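Local coordinates for sporulation-control protein spo0M (Bacillus subtilis, PDB 5CL2) that controls expression of the sporulation regulator gene spo0A and is required for Bacillus subtilis to pass the morphological stage 0 of sporulation, at residues Phe77-Gln80 / Glu84-Phe87; Ile198-Asp203 / Glu244-Gln249. All coordinates share one frame; numbering follows the deposited sequence.

Interaction 1 (Phe77-Gln80 / Glu84-Phe87); sequences FTIQ and EHQF
F77 and I79 face H85 and F87 across two strand segments, 77-79 and 84-87, whose axes come no nearer than 9.2 Å and whose N-to-C directions make an angle of 140°. At that separation the backbones are too far apart to pair, and the gap is filled by side chains from both segments, three of them aromatic. The F77 ring lies in the middle of the cluster. Its CE2 stands 3.9 Å from H85 ND1 and sits over the centre of the imidazole face, with the two ring planes inclined at 37°. The other meeting is closer: F77 CE1 is 3.5 Å from F87 CZ, which lies over a face of the F77 ring, and these planes too are inclined. F77 owes this place to a chi1 of 70°, which tucks the ring over its own backbone, flanked by N and the carbonyl carbon. I79 runs past H85 in the opposing sense; I79 CG1 and CD1 both lie against the imidazole of H85, with I79 CD1 3.6 Å from H85 CD2. NE2 of H85 is hydrogen-bonded to E83 OE1 in the connecting turn, a bond that should restrict rotation of the ring. Around the cluster, F77 and I79 bond through their backbones to strand 40-57, whereas H85 and F87 bond to strand 26-34. I42 and V33 touch the cluster from these two strands, so the contact joins two facing sheets beside the turn that passes between them, consistent with the beta-sandwich of the arrestin-like clan to which the family is assigned.

Interaction 2 (Ile198-Asp203 / Glu244-Gln249); sequences IIFEVD and EEILDQ
F200 on strand 195-202 and I246 on helix 236-248 carry most of this contact, with L247 adding a smaller share. The methyl CG2 of I246 stands above the middle of the F200 ring, 3.9 Å from its centroid and 5° off the ring normal, which makes a CH-pi contact over the ring face. With CG1 of I246 beside the backbone N (chi1 -62°), CG2 is left anti to that N and directed onto the phenyl face. The second branch of I246 reaches the far end of the same ring, where CD1 lies 3.9 Å from F200 CZ. On the opposite face, I198 CG2 covers the ring toward its rim, leaving the phenyl between an isoleucine of its own strand and one of the helix. L247 approaches at about a right angle to F200, its CD2 lying 4.1 Å from F200 CD2. Just past these residues, Q249 folds back to give a hydrogen bond from NE2 to I246 O, 3.1 Å long and directed at a carbonyl lone pair. The arrangement is a two-layer alpha+beta packing: helix 236-248 lies on one face of the five-stranded antiparallel sheet, with F228 and L185 of other strands extending the apolar interface.

Both contacts pack side chains between two layers of secondary structure, in separate parts of the chain: their centres are 55 Å apart, on opposite sides of the chain's centre, and they share no strand or helix. Interaction 1 joins sheet to sheet across a short turn near one end of the chain's elongated fold and is only partly buried; interaction 2 joins sheet to helix, with 40 residues between its segments, and is buried. Their chemistry follows suit. The first relies on inclined aromatic rings and includes a histidine with a ring nitrogen bonded to an acidic residue of the turn, whereas the second uses branched aliphatic groups around a single phenyl.

Interaction 1 (Phe77-Gln80 / Glu84-Phe87)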
ATOM      1  N   PHE A  77      -5.923  21.711  24.334  1.00 48.14           N
ATOM      2  CA  PHE A  77      -5.613  22.945  25.062  1.00 49.74           C
ATOM      3  C   PHE A  77      -6.875  23.794  25.185  1.00 52.06           C
ATOM      4  O   PHE A  77      -7.816  23.612  24.429  1.00 54.73           O
ATOM      5  CB  PHE A  77      -4.498  23.744  24.368  1.00 50.76           C
ATOM      6  CG  PHE A  77      -4.910  24.367  23.044  1.00 53.29           C
ATOM      7  CD1 PHE A  77      -4.876  23.618  21.859  1.00 51.95           C
ATOM      8  CD2 PHE A  77      -5.274  25.708  22.974  1.00 52.02           C
ATOM      9  CE1 PHE A  77      -5.232  24.186  20.639  1.00 50.90           C
ATOM     10  CE2 PHE A  77      -5.637  26.280  21.760  1.00 54.82           C
ATOM     11  CZ  PHE A  77      -5.616  25.507  20.582  1.00 54.22           C
ATOM     12  N   THR A  78      -6.903  24.723  26.127  1.00 57.02           N
ATOM     13  CA  THR A  78      -8.032  25.644  26.224  1.00 56.63           C
ATOM     14  C   THR A  78      -7.646  26.989  25.637  1.00 53.56           C
ATOM     15  O   THR A  78      -6.549  27.498  25.879  1.00 53.53           O
ATOM     16  CB  THR A  78      -8.510  25.796  27.665  1.00 56.04           C
ATOM     17  OG1 THR A  78      -8.968  24.523  28.122  1.00 55.70           O
ATOM     18  CG2 THR A  78      -9.681  26.748  27.744  1.00 55.60           C
ATOM     19  N   ILE A  79      -8.529  27.530  24.810  1.00 51.41           N
ATOM     20  CA  ILE A  79      -8.261  28.801  24.179  1.00 52.62           C
ATOM     21  C   ILE A  79      -9.198  29.818  24.804  1.00 56.14           C
ATOM     22  O   ILE A  79     -10.420  29.569  24.913  1.00 52.55           O
ATOM     23  CB  ILE A  79      -8.417  28.723  22.629  1.00 51.18           C
ATOM     24  CG1 ILE A  79      -7.818  29.962  21.964  1.00 50.85           C
ATOM     25  CG2 ILE A  79      -9.863  28.446  22.213  1.00 47.81           C
ATOM     26  CD1 ILE A  79      -7.661  29.833  20.504  1.00 47.01           C
ATOM     27  N   GLN A  80      -8.635  30.963  25.209  1.00 56.40           N
ATOM     28  CA  GLN A  80      -9.437  31.995  25.866  1.00 57.08           C
ATOM     29  C   GLN A  80      -9.998  32.918  24.808  1.00 55.88           C
ATOM     30  O   GLN A  80      -9.533  32.893  23.657  1.00 50.61           O
ATOM     31  CB  GLN A  80      -8.597  32.821  26.875  1.00 56.62           C
ATOM     32  CG  GLN A  80      -7.917  32.022  27.962  1.00 54.74           C
ATOM     33  CD  GLN A  80      -8.914  31.267  28.806  1.00 58.29           C
ATOM     34  OE1 GLN A  80      -9.933  31.821  29.233  1.00 62.14           O
ATOM     35  NE2 GLN A  80      -8.660  29.976  29.005  1.00 63.79           N
ATOM     36  N   GLU A  84      -4.996  34.160  20.381  1.00 53.13           N
ATOM     37  CA  GLU A  84      -4.359  33.700  19.162  1.00 48.76           C
ATOM     38  C   GLU A  84      -3.234  32.724  19.482  1.00 55.80           C
ATOM     39  O   GLU A  84      -2.425  32.957  20.380  1.00 56.51           O
ATOM     40  CB  GLU A  84      -3.809  34.875  18.356  1.00 47.86           C
ATOM     41  CG  GLU A  84      -4.899  35.855  17.900  1.00 54.74           C
ATOM     42  CD  GLU A  84      -4.356  37.001  17.074  1.00 53.80           C
ATOM     43  OE1 GLU A  84      -3.119  37.067  16.905  1.00 56.31           O
ATOM     44  OE2 GLU A  84      -5.159  37.862  16.653  1.00 54.70           O
ATOM     45  N   HIS A  85      -3.236  31.603  18.768  1.00 54.04           N
ATOM     46  CA  HIS A  85      -2.250  30.543  18.924  1.00 51.46           C
ATOM     47  C   HIS A  85      -1.697  30.213  17.534  1.00 51.88           C
ATOM     48  O   HIS A  85      -2.449  30.268  16.557  1.00 50.39           O
ATOM     49  CB  HIS A  85      -2.888  29.311  19.552  1.00 51.19           C
ATOM     50  CG  HIS A  85      -3.302  29.518  20.980  1.00 53.13           C
ATOM     51  ND1 HIS A  85      -2.699  28.845  22.024  1.00 58.15           N
ATOM     52  CD2 HIS A  85      -4.280  30.257  21.516  1.00 52.47           C
ATOM     53  CE1 HIS A  85      -3.286  29.200  23.155  1.00 54.24           C
ATOM     54  NE2 HIS A  85      -4.255  30.051  22.876  1.00 53.91           N
ATOM     55  N   GLN A  86      -0.404  29.905  17.437  1.00 51.66           N
ATOM     56  CA  GLN A  86       0.201  29.513  16.171  1.00 49.72           C
ATOM     57  C   GLN A  86       0.827  28.142  16.323  1.00 53.66           C
ATOM     58  O   GLN A  86       1.706  27.948  17.157  1.00 49.88           O
ATOM     59  CB  GLN A  86       1.265  30.511  15.697  1.00 47.99           C
ATOM     60  CG  GLN A  86       0.809  31.942  15.675  1.00 54.25           C
ATOM     61  CD  GLN A  86       0.862  32.544  17.066  1.00 59.46           C
ATOM     62  OE1 GLN A  86       1.637  32.087  17.921  1.00 64.31           O
ATOM     63  NE2 GLN A  86      -0.013  33.510  17.334  1.00 56.90           N
ATOM     64  N   PHE A  87       0.379  27.185  15.521  1.00 50.83           N
ATOM     65  CA  PHE A  87       1.012  25.884  15.531  1.00 49.41           C
ATOM     66  C   PHE A  87       1.706  25.625  14.208  1.00 49.65           C
ATOM     67  O   PHE A  87       1.062  25.285  13.241  1.00 54.33           O
ATOM     68  CB  PHE A  87      -0.029  24.803  15.827  1.00 49.04           C
ATOM     69  CG  PHE A  87      -0.792  25.031  17.105  1.00 46.11           C
ATOM     70  CD1 PHE A  87      -0.285  24.573  18.317  1.00 49.19           C
ATOM     71  CD2 PHE A  87      -2.001  25.729  17.103  1.00 46.98           C
ATOM     72  CE1 PHE A  87      -0.979  24.796  19.520  1.00 48.39           C
ATOM     73  CE2 PHE A  87      -2.715  25.955  18.298  1.00 50.71           C
ATOM     74  CZ  PHE A  87      -2.198  25.489  19.513  1.00 49.82           C
TER

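Interaction 2 (Ile198-Asp203 / Glu244-Gln249)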
ATOM      1  N   ILE A 198       6.110   1.448 -14.224  1.00 54.59           N
ATOM      2  CA  ILE A 198       5.068   1.846 -15.173  1.00 50.45           C
ATOM      3  C   ILE A 198       4.191   0.682 -15.572  1.00 49.67           C
ATOM      4  O   ILE A 198       4.686  -0.404 -15.895  1.00 54.20           O
ATOM      5  CB  ILE A 198       5.638   2.458 -16.448  1.00 45.88           C
ATOM      6  CG1 ILE A 198       6.656   3.527 -16.108  1.00 47.02           C
ATOM      7  CG2 ILE A 198       4.535   3.080 -17.273  1.00 47.73           C
ATOM      8  CD1 ILE A 198       6.987   4.399 -17.248  1.00 50.72           C
ATOM      9  N   ILE A 199       2.882   0.898 -15.489  1.00 48.29           N
ATOM     10  CA  ILE A 199       1.919  -0.076 -15.969  1.00 47.77           C
ATOM     11  C   ILE A 199       1.359   0.451 -17.286  1.00 49.44           C
ATOM     12  O   ILE A 199       0.966   1.617 -17.389  1.00 49.81           O
ATOM     13  CB  ILE A 199       0.814  -0.323 -14.942  1.00 48.40           C
ATOM     14  CG1 ILE A 199       1.418  -0.885 -13.655  1.00 54.24           C
ATOM     15  CG2 ILE A 199      -0.248  -1.242 -15.500  1.00 48.35           C
ATOM     16  CD1 ILE A 199       0.445  -0.951 -12.507  1.00 56.48           C
ATOM     17  N   PHE A 200       1.391  -0.399 -18.304  1.00 52.07           N
ATOM     18  CA  PHE A 200       0.977  -0.046 -19.655  1.00 47.96           C
ATOM     19  C   PHE A 200      -0.297  -0.784 -19.975  1.00 49.36           C
ATOM     20  O   PHE A 200      -0.443  -1.957 -19.647  1.00 51.06           O
ATOM     21  CB  PHE A 200       2.050  -0.423 -20.686  1.00 48.72           C
ATOM     22  CG  PHE A 200       3.343   0.321 -20.527  1.00 48.57           C
ATOM     23  CD1 PHE A 200       4.255  -0.044 -19.542  1.00 49.27           C
ATOM     24  CD2 PHE A 200       3.674   1.350 -21.386  1.00 47.89           C
ATOM     25  CE1 PHE A 200       5.451   0.621 -19.405  1.00 47.43           C
ATOM     26  CE2 PHE A 200       4.875   2.020 -21.251  1.00 51.82           C
ATOM     27  CZ  PHE A 200       5.764   1.653 -20.252  1.00 49.38           C
ATOM     28  N   GLU A 201      -1.221  -0.106 -20.628  1.00 47.18           N
ATOM     29  CA  GLU A 201      -2.401  -0.784 -21.123  1.00 47.36           C
ATOM     30  C   GLU A 201      -2.850  -0.005 -22.374  1.00 51.32           C
ATOM     31  O   GLU A 201      -2.443   1.142 -22.553  1.00 50.48           O
ATOM     32  CB  GLU A 201      -3.432  -0.880 -19.991  1.00 46.74           C
ATOM     33  CG  GLU A 201      -4.749  -1.560 -20.266  1.00 58.15           C
ATOM     34  CD  GLU A 201      -4.678  -3.040 -20.550  1.00 54.07           C
ATOM     35  OE1 GLU A 201      -4.398  -3.852 -19.649  1.00 58.96           O
ATOM     36  OE2 GLU A 201      -4.970  -3.381 -21.697  1.00 57.14           O
ATOM     37  N   VAL A 202      -3.598  -0.632 -23.284  1.00 49.73           N
ATOM     38  CA  VAL A 202      -4.054   0.084 -24.468  1.00 47.35           C
ATOM     39  C   VAL A 202      -5.544  -0.118 -24.644  1.00 48.90           C
ATOM     40  O   VAL A 202      -6.095  -1.120 -24.186  1.00 49.14           O
ATOM     41  CB  VAL A 202      -3.331  -0.372 -25.775  1.00 48.12           C
ATOM     42  CG1 VAL A 202      -1.805  -0.311 -25.601  1.00 46.27           C
ATOM     43  CG2 VAL A 202      -3.766  -1.760 -26.162  1.00 48.46           C
ATOM     44  N   ASP A 203      -6.191   0.865 -25.268  1.00 47.09           N
ATOM     45  CA  ASP A 203      -7.580   0.746 -25.721  1.00 49.86           C
ATOM     46  C   ASP A 203      -8.575   0.471 -24.590  1.00 52.48           C
ATOM     47  O   ASP A 203      -9.628  -0.119 -24.826  1.00 52.47           O
ATOM     48  CB  ASP A 203      -7.723  -0.366 -26.796  1.00 51.66           C
ATOM     49  CG  ASP A 203      -7.058  -0.009 -28.141  1.00 50.50           C
ATOM     50  OD1 ASP A 203      -6.804   1.193 -28.402  1.00 48.46           O
ATOM     51  OD2 ASP A 203      -6.841  -0.937 -28.970  1.00 53.76           O
ATOM     52  N   GLU A 244       9.642   3.095 -26.717  1.00 63.53           N
ATOM     53  CA  GLU A 244       9.314   2.666 -28.095  1.00 63.26           C
ATOM     54  C   GLU A 244       9.302   1.124 -28.217  1.00 57.55           C
ATOM     55  O   GLU A 244       8.357   0.526 -28.767  1.00 58.63           O
ATOM     56  CB  GLU A 244      10.309   3.291 -29.079  1.00 60.87           C
ATOM     57  CG  GLU A 244       9.902   3.236 -30.545  1.00 71.65           C
ATOM     58  CD  GLU A 244      10.896   3.949 -31.466  1.00 73.98           C
ATOM     59  OE1 GLU A 244      12.118   3.865 -31.222  1.00 72.11           O
ATOM     60  OE2 GLU A 244      10.448   4.671 -32.379  1.00 75.70           O
ATOM     61  N   GLU A 245      10.337   0.487 -27.668  1.00 61.26           N
ATOM     62  CA  GLU A 245      10.408  -0.986 -27.634  1.00 61.10           C
ATOM     63  C   GLU A 245       9.249  -1.633 -26.874  1.00 57.41           C
ATOM     64  O   GLU A 245       8.684  -2.634 -27.336  1.00 51.05           O
ATOM     65  CB  GLU A 245      11.729  -1.475 -27.028  1.00 62.90           C
ATOM     66  CG  GLU A 245      11.946  -2.987 -27.241  1.00 72.50           C
ATOM     67  CD  GLU A 245      13.401  -3.431 -27.125  1.00 80.04           C
ATOM     68  OE1 GLU A 245      14.301  -2.565 -27.088  1.00 87.50           O
ATOM     69  OE2 GLU A 245      13.645  -4.657 -27.066  1.00 81.35           O
ATOM     70  N   ILE A 246       8.945  -1.101 -25.684  1.00 53.49           N
ATOM     71  CA  ILE A 246       7.837  -1.615 -24.881  1.00 53.63           C
ATOM     72  C   ILE A 246       6.522  -1.524 -25.649  1.00 50.29           C
ATOM     73  O   ILE A 246       5.741  -2.481 -25.674  1.00 51.75           O
ATOM     74  CB  ILE A 246       7.695  -0.856 -23.523  1.00 53.96           C
ATOM     75  CG1 ILE A 246       8.961  -1.039 -22.680  1.00 55.95           C
ATOM     76  CG2 ILE A 246       6.486  -1.374 -22.770  1.00 46.77           C
ATOM     77  CD1 ILE A 246       9.001  -0.241 -21.382  1.00 58.72           C
ATOM     78  N   LEU A 247       6.290  -0.377 -26.285  1.00 49.33           N
ATOM     79  CA  LEU A 247       5.067  -0.168 -27.066  1.00 51.30           C
ATOM     80  C   LEU A 247       5.018  -1.054 -28.319  1.00 57.81           C
ATOM     81  O   LEU A 247       3.925  -1.326 -28.827  1.00 53.22           O
ATOM     82  CB  LEU A 247       4.911   1.294 -27.471  1.00 47.98           C
ATOM     83  CG  LEU A 247       4.775   2.292 -26.330  1.00 57.11           C
ATOM     84  CD1 LEU A 247       4.643   3.693 -26.892  1.00 54.79           C
ATOM     85  CD2 LEU A 247       3.595   1.919 -25.436  1.00 52.96           C
ATOM     86  N   ASP A 248       6.178  -1.522 -28.802  1.00 52.12           N
ATOM     87  CA  ASP A 248       6.182  -2.279 -30.057  1.00 59.10           C
ATOM     88  C   ASP A 248       5.397  -3.563 -29.927  1.00 57.33           C
ATOM     89  O   ASP A 248       4.912  -4.100 -30.920  1.00 62.71           O
ATOM     90  CB  ASP A 248       7.609  -2.613 -30.509  1.00 61.40           C
ATOM     91  CG  ASP A 248       7.644  -3.532 -31.746  1.00 70.64           C
ATOM     92  OD1 ASP A 248       7.471  -3.022 -32.877  1.00 75.00           O
ATOM     93  OD2 ASP A 248       7.844  -4.765 -31.595  1.00 67.88           O
ATOM     94  N   GLN A 249       5.211  -4.043 -28.708  1.00 52.79           N
ATOM     95  CA  GLN A 249       4.506  -5.300 -28.565  1.00 52.37           C
ATOM     96  C   GLN A 249       3.026  -5.171 -28.871  1.00 57.35           C
ATOM     97  O   GLN A 249       2.323  -6.180 -28.942  1.00 58.72           O
ATOM     98  CB  GLN A 249       4.689  -5.841 -27.167  1.00 55.96           C
ATOM     99  CG  GLN A 249       3.981  -5.006 -26.121  1.00 56.94           C
ATOM    100  CD  GLN A 249       4.160  -5.601 -24.763  1.00 59.89           C
ATOM    101  OE1 GLN A 249       3.448  -6.542 -24.395  1.00 62.51           O
ATOM    102  NE2 GLN A 249       5.124  -5.077 -24.002  1.00 56.53           N
TER